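Local coordinates for protein cytochrome P450 (Picrophilus torridus, PDB 2RFB) that binds heme through a thiolate-ligated iron and, as in other cytochromes P450, probably acts as a monooxygenase that activates molecular oxygen, at residues A[63-68]-A[157-162]; A[76-81]-A[301-306]. All coordinates share one frame; numbering follows the deposited sequence.

Both contacts join helices of the cytochrome P450 fold around its heme. Their centres lie about 17 Å apart and their nearest atoms about 7 Å, so they do not touch. Their segments alternate along the chain: 63-68, 76-81, 157-162, then 301-306. Contact 1 sets the end of helix 52-66, the C helix in P450 nomenclature, against the short helix 159-164. Contact 2 packs helix 75-86 on helix 298-315, which follows the loop carrying the iron ligand Cys295. Helices 101-111 and 175-206 touch residues of both, so that each contact ties an early part of the chain to a later one around a shared helical core beside the cofactor.

Contact 1: A[63-68]-A[157-162]; sequences APYFLP and HGIINV
The last turn of helix 52-66 faces the start of helix 159-164 across a CA to CA separation of 7.9 Å between Tyr65 and Ile159, and side chains alone bridge it. This is apolar helix-on-helix packing at the end of the P450 C helix, which also carries the heme-binding His55 and Arg59. Tyr65 carries the first segment's share. Its CB points toward the other helix, and with CG anti to the carbonyl carbon (chi1 -51°) the ring swings out over Val162. The methyl CG2 of Val162 sits over one face of the Tyr65 ring, displaced toward the rim. This is a CH-pi contact, with CG2 4.2 Å from the ring centroid and 25° off the normal. The other branch, CG1, meets the ring at CE1 of Tyr65, 3.8 Å away, so the valine applies both methyls to the hydroxyl-bearing end of the ring. Ile159 takes the root of the same side chain: its CD1 lies 3.8 Å from Tyr65 CB and approaches the ring only obliquely. With CG1 beside the backbone N and chi2 at -49°, a bent branch brings that methyl across. Cutting Tyr65 back to an alanine would probably keep the CB contact with Ile159 but leave both methyls of Val162 without the ring they pack on. The contact is partly buried: Ile159 is enclosed, whereas Tyr65 and Val162 are partly exposed. Gly158 stands at the N-cap position of helix 159-164. Behind the contact, Ile159 packs on Ile110 of helix 101-111 and Leu185 of helix 175-206, while backbone hydrogen bonds between Ile159 and Ile110 and between Ile160 and Leu111 moor the short helix to the end of helix 101-111.

Contact 2: A[76-81]-A[301-306]; sequences DFIEET and ARLEAS
Ile78 meets Leu303 and Glu304 where helices 75-86 and 298-315, the D and L helices of the P450 fold, pack within its conserved four-helix core. The tight point is a meeting of two methyls: CD1 of Ile78 reaches CD1 of Leu303 at 3.8 Å, the two side chains crossing at a slant. Ile78 also sends CG2 toward the aliphatic CG of Glu304, more loosely at 4.2 Å. Ile106 of helix 101-111 touches both Ile78 and Glu304, and Thr193 of helix 175-206 touches Glu304, which completes the four-helix setting. The buried Glu304 side chain comes within about 5 Å of the heme, and Ala301, a turn earlier, touches it. Leu303 lies at the edge of the buried part, and beyond it the fit relaxes: OE2 of Glu79 stays 6.4 Å from CD2 of Leu303, while Asp76 and Glu80 are exposed and make no contact across. Helix 75-86 is also braced internally, for Phe77 O accepts from both Thr81 N and Thr81 OG1, which approach from opposite faces of the carbonyl plane, the hydroxyl oxygen at 2.8 Å and tilted 31° from that plane.

Contact 1: A[63-68]-A[157-162]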
loop_
_atom_site.group_PDB
_atom_site.type_symbol
_atom_site.label_atom_id
_atom_site.label_comp_id
_atom_site.label_asym_id
_atom_site.label_seq_id
_atom_site.Cartn_x
_atom_site.Cartn_y
_atom_site.Cartn_z
ATOM N N ALA A 63 3.610 -3.896 -14.935
ATOM C CA ALA A 63 3.003 -2.596 -15.184
ATOM C C ALA A 63 1.721 -2.650 -16.055
ATOM O O ALA A 63 0.669 -2.182 -15.621
ATOM C CB ALA A 63 4.069 -1.584 -15.783
ATOM N N PRO A 64 1.788 -3.209 -17.277
ATOM C CA PRO A 64 0.533 -3.225 -18.063
ATOM C C PRO A 64 -0.676 -3.843 -17.345
ATOM O O PRO A 64 -1.806 -3.427 -17.593
ATOM C CB PRO A 64 0.886 -4.049 -19.312
ATOM C CG PRO A 64 2.363 -3.974 -19.430
ATOM C CD PRO A 64 2.922 -3.782 -18.026
ATOM N N TYR A 65 -0.469 -4.805 -16.457
ATOM C CA TYR A 65 -1.619 -5.446 -15.819
ATOM C C TYR A 65 -2.171 -4.643 -14.634
ATOM O O TYR A 65 -3.242 -4.929 -14.128
ATOM C CB TYR A 65 -1.313 -6.923 -15.504
ATOM C CG TYR A 65 -0.768 -7.632 -16.749
ATOM C CD1 TYR A 65 0.613 -7.711 -16.992
ATOM C CD2 TYR A 65 -1.641 -8.156 -17.728
ATOM C CE1 TYR A 65 1.110 -8.325 -18.142
ATOM C CE2 TYR A 65 -1.156 -8.775 -18.875
ATOM C CZ TYR A 65 0.224 -8.855 -19.088
ATOM O OH TYR A 65 0.725 -9.477 -20.241
ATOM N N PHE A 66 -1.453 -3.604 -14.225
ATOM C CA PHE A 66 -1.926 -2.692 -13.190
ATOM C C PHE A 66 -2.495 -1.360 -13.676
ATOM O O PHE A 66 -2.936 -0.571 -12.871
ATOM C CB PHE A 66 -0.838 -2.489 -12.128
ATOM C CG PHE A 66 -0.727 -3.649 -11.208
ATOM C CD1 PHE A 66 0.261 -4.612 -11.397
ATOM C CD2 PHE A 66 -1.680 -3.844 -10.200
ATOM C CE1 PHE A 66 0.339 -5.755 -10.557
ATOM C CE2 PHE A 66 -1.616 -4.984 -9.363
ATOM C CZ PHE A 66 -0.591 -5.929 -9.526
ATOM N N LEU A 67 -2.492 -1.108 -14.975
ATOM C CA LEU A 67 -3.184 0.070 -15.539
ATOM C C LEU A 67 -4.667 0.078 -15.136
ATOM O O LEU A 67 -5.305 -0.987 -15.086
ATOM C CB LEU A 67 -3.096 0.094 -17.071
ATOM C CG LEU A 67 -1.805 -0.025 -17.911
ATOM C CD1 LEU A 67 -2.143 0.069 -19.429
ATOM C CD2 LEU A 67 -0.700 0.988 -17.561
ATOM N N PRO A 68 -5.230 1.271 -14.864
ATOM C CA PRO A 68 -6.602 1.332 -14.398
ATOM C C PRO A 68 -7.495 0.634 -15.374
ATOM O O PRO A 68 -8.592 0.208 -15.013
ATOM C CB PRO A 68 -6.915 2.817 -14.419
ATOM C CG PRO A 68 -5.623 3.455 -14.279
ATOM C CD PRO A 68 -4.646 2.611 -14.993
ATOM N N HIS A 157 -4.048 -16.707 -16.571
ATOM C CA HIS A 157 -3.875 -15.380 -17.195
ATOM C C HIS A 157 -3.258 -14.381 -16.225
ATOM O O HIS A 157 -2.721 -13.334 -16.675
ATOM C CB HIS A 157 -5.148 -14.832 -17.900
ATOM C CG HIS A 157 -6.329 -14.609 -16.994
ATOM N ND1 HIS A 157 -7.480 -15.373 -17.068
ATOM C CD2 HIS A 157 -6.556 -13.684 -16.030
ATOM C CE1 HIS A 157 -8.352 -14.943 -16.173
ATOM N NE2 HIS A 157 -7.814 -13.924 -15.523
ATOM N N GLY A 158 -3.282 -14.738 -14.926
ATOM C CA GLY A 158 -2.763 -13.891 -13.846
ATOM C C GLY A 158 -1.270 -13.587 -13.874
ATOM O O GLY A 158 -0.564 -14.020 -14.784
ATOM N N ILE A 159 -0.789 -12.857 -12.856
ATOM C CA ILE A 159 0.617 -12.442 -12.782
ATOM C C ILE A 159 1.608 -13.588 -12.677
ATOM O O ILE A 159 2.670 -13.546 -13.289
ATOM C CB ILE A 159 0.899 -11.484 -11.619
ATOM C CG1 ILE A 159 0.060 -10.206 -11.742
ATOM C CG2 ILE A 159 2.402 -11.170 -11.544
ATOM C CD1 ILE A 159 0.095 -9.548 -13.111
ATOM N N ILE A 160 1.287 -14.602 -11.884
ATOM C CA ILE A 160 2.177 -15.753 -11.807
ATOM C C ILE A 160 2.515 -16.216 -13.207
ATOM O O ILE A 160 3.687 -16.356 -13.535
ATOM C CB ILE A 160 1.610 -16.906 -10.937
ATOM C CG1 ILE A 160 1.586 -16.459 -9.464
ATOM C CG2 ILE A 160 2.469 -18.140 -11.089
ATOM C CD1 ILE A 160 0.611 -17.206 -8.624
ATOM N N ASN A 161 1.495 -16.399 -14.047
ATOM C CA ASN A 161 1.724 -16.855 -15.420
ATOM C C ASN A 161 2.553 -15.886 -16.255
ATOM O O ASN A 161 3.253 -16.296 -17.190
ATOM C CB ASN A 161 0.410 -17.155 -16.153
ATOM C CG ASN A 161 0.643 -17.680 -17.572
ATOM O OD1 ASN A 161 0.846 -18.876 -17.771
ATOM N ND2 ASN A 161 0.647 -16.775 -18.556
ATOM N N VAL A 162 2.448 -14.604 -15.935
ATOM C CA VAL A 162 3.145 -13.569 -16.669
ATOM C C VAL A 162 4.588 -13.553 -16.237
ATOM O O VAL A 162 5.475 -13.293 -17.045
ATOM C CB VAL A 162 2.495 -12.170 -16.440
ATOM C CG1 VAL A 162 3.443 -11.024 -16.894
ATOM C CG2 VAL A 162 1.147 -12.076 -17.165
#

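Contact 2: A[76-81]-A[301-306]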
loop_
_atom_site.group_PDB
_atom_site.type_symbol
_atom_site.label_atom_id
_atom_site.label_comp_id
_atom_site.label_asym_id
_atom_site.label_seq_id
_atom_site.Cartn_x
_atom_site.Cartn_y
_atom_site.Cartn_z
ATOM N N ASP A 76 -16.166 -6.685 -11.015
ATOM C CA ASP A 76 -17.245 -7.559 -10.539
ATOM C C ASP A 76 -16.749 -8.551 -9.461
ATOM O O ASP A 76 -17.436 -8.798 -8.442
ATOM C CB ASP A 76 -17.979 -8.253 -11.693
ATOM C CG ASP A 76 -18.767 -7.262 -12.579
ATOM O OD1 ASP A 76 -18.382 -6.090 -12.718
ATOM O OD2 ASP A 76 -19.792 -7.648 -13.166
ATOM N N PHE A 77 -15.553 -9.093 -9.676
ATOM C CA PHE A 77 -14.953 -9.937 -8.672
ATOM C C PHE A 77 -14.775 -9.227 -7.315
ATOM O O PHE A 77 -15.027 -9.839 -6.260
ATOM C CB PHE A 77 -13.643 -10.551 -9.155
ATOM C CG PHE A 77 -12.959 -11.390 -8.110
ATOM C CD1 PHE A 77 -13.430 -12.667 -7.799
ATOM C CD2 PHE A 77 -11.882 -10.906 -7.411
ATOM C CE1 PHE A 77 -12.815 -13.460 -6.800
ATOM C CE2 PHE A 77 -11.270 -11.698 -6.408
ATOM C CZ PHE A 77 -11.737 -12.971 -6.119
ATOM N N ILE A 78 -14.373 -7.955 -7.324
ATOM C CA ILE A 78 -14.172 -7.229 -6.066
ATOM C C ILE A 78 -15.507 -6.921 -5.389
ATOM O O ILE A 78 -15.650 -7.095 -4.176
ATOM C CB ILE A 78 -13.271 -5.978 -6.235
ATOM C CG1 ILE A 78 -11.879 -6.355 -6.733
ATOM C CG2 ILE A 78 -13.144 -5.198 -4.945
ATOM C CD1 ILE A 78 -11.245 -5.224 -7.403
ATOM N N GLU A 79 -16.495 -6.518 -6.169
ATOM C CA GLU A 79 -17.868 -6.376 -5.687
ATOM C C GLU A 79 -18.410 -7.664 -5.075
ATOM O O GLU A 79 -18.929 -7.644 -3.970
ATOM C CB GLU A 79 -18.788 -5.984 -6.837
ATOM C CG GLU A 79 -19.098 -4.524 -6.957
ATOM C CD GLU A 79 -19.525 -4.127 -8.380
ATOM O OE1 GLU A 79 -20.327 -4.845 -9.045
ATOM O OE2 GLU A 79 -19.045 -3.077 -8.842
ATOM N N GLU A 80 -18.326 -8.771 -5.812
ATOM C CA GLU A 80 -18.717 -10.084 -5.285
ATOM C C GLU A 80 -17.988 -10.347 -3.969
ATOM O O GLU A 80 -18.616 -10.626 -2.962
ATOM C CB GLU A 80 -18.430 -11.232 -6.289
ATOM C CG GLU A 80 -18.583 -12.671 -5.668
ATOM C CD GLU A 80 -18.003 -13.826 -6.533
ATOM O OE1 GLU A 80 -18.800 -14.735 -6.877
ATOM O OE2 GLU A 80 -16.775 -13.833 -6.857
ATOM N N THR A 81 -16.666 -10.228 -3.968
ATOM C CA THR A 81 -15.924 -10.512 -2.750
ATOM C C THR A 81 -16.333 -9.600 -1.581
ATOM O O THR A 81 -16.610 -10.064 -0.448
ATOM C CB THR A 81 -14.427 -10.414 -2.994
ATOM O OG1 THR A 81 -14.096 -11.300 -4.056
ATOM C CG2 THR A 81 -13.674 -10.812 -1.768
ATOM N N ALA A 301 -5.744 -0.252 -5.558
ATOM C CA ALA A 301 -6.111 0.264 -4.227
ATOM C C ALA A 301 -7.294 1.237 -4.325
ATOM O O ALA A 301 -8.250 1.151 -3.553
ATOM C CB ALA A 301 -4.960 0.909 -3.569
ATOM N N ARG A 302 -7.255 2.116 -5.302
ATOM C CA ARG A 302 -8.353 3.070 -5.514
ATOM C C ARG A 302 -9.644 2.353 -5.732
ATOM O O ARG A 302 -10.651 2.745 -5.161
ATOM C CB ARG A 302 -8.094 4.041 -6.708
ATOM C CG ARG A 302 -7.146 5.165 -6.325
ATOM C CD ARG A 302 -6.797 6.160 -7.493
ATOM N NE ARG A 302 -6.115 7.343 -6.989
ATOM C CZ ARG A 302 -4.793 7.509 -7.006
ATOM N NH1 ARG A 302 -4.019 6.576 -7.552
ATOM N NH2 ARG A 302 -4.242 8.606 -6.481
ATOM N N LEU A 303 -9.622 1.310 -6.558
ATOM C CA LEU A 303 -10.859 0.610 -6.893
ATOM C C LEU A 303 -11.382 -0.219 -5.706
ATOM O O LEU A 303 -12.597 -0.315 -5.521
ATOM C CB LEU A 303 -10.646 -0.298 -8.102
ATOM C CG LEU A 303 -11.774 -0.646 -9.096
ATOM C CD1 LEU A 303 -11.620 -2.094 -9.570
ATOM C CD2 LEU A 303 -13.241 -0.369 -8.691
ATOM N N GLU A 304 -10.488 -0.840 -4.930
ATOM C CA GLU A 304 -10.886 -1.566 -3.734
ATOM C C GLU A 304 -11.465 -0.688 -2.653
ATOM O O GLU A 304 -12.418 -1.075 -2.010
ATOM C CB GLU A 304 -9.711 -2.336 -3.117
ATOM C CG GLU A 304 -9.407 -3.620 -3.817
ATOM C CD GLU A 304 -8.252 -4.360 -3.213
ATOM O OE1 GLU A 304 -8.301 -4.716 -2.007
ATOM O OE2 GLU A 304 -7.305 -4.616 -3.980
ATOM N N ALA A 305 -10.858 0.447 -2.397
ATOM C CA ALA A 305 -11.358 1.354 -1.376
ATOM C C ALA A 305 -12.736 1.876 -1.796
ATOM O O ALA A 305 -13.713 1.909 -0.987
ATOM C CB ALA A 305 -10.390 2.518 -1.189
ATOM N N SER A 306 -12.836 2.226 -3.067
ATOM C CA SER A 306 -14.090 2.781 -3.562
ATOM C C SER A 306 -15.285 1.811 -3.366
ATOM O O SER A 306 -16.414 2.231 -2.999
ATOM C CB SER A 306 -13.939 3.113 -5.020
ATOM O OG SER A 306 -15.211 3.228 -5.593
#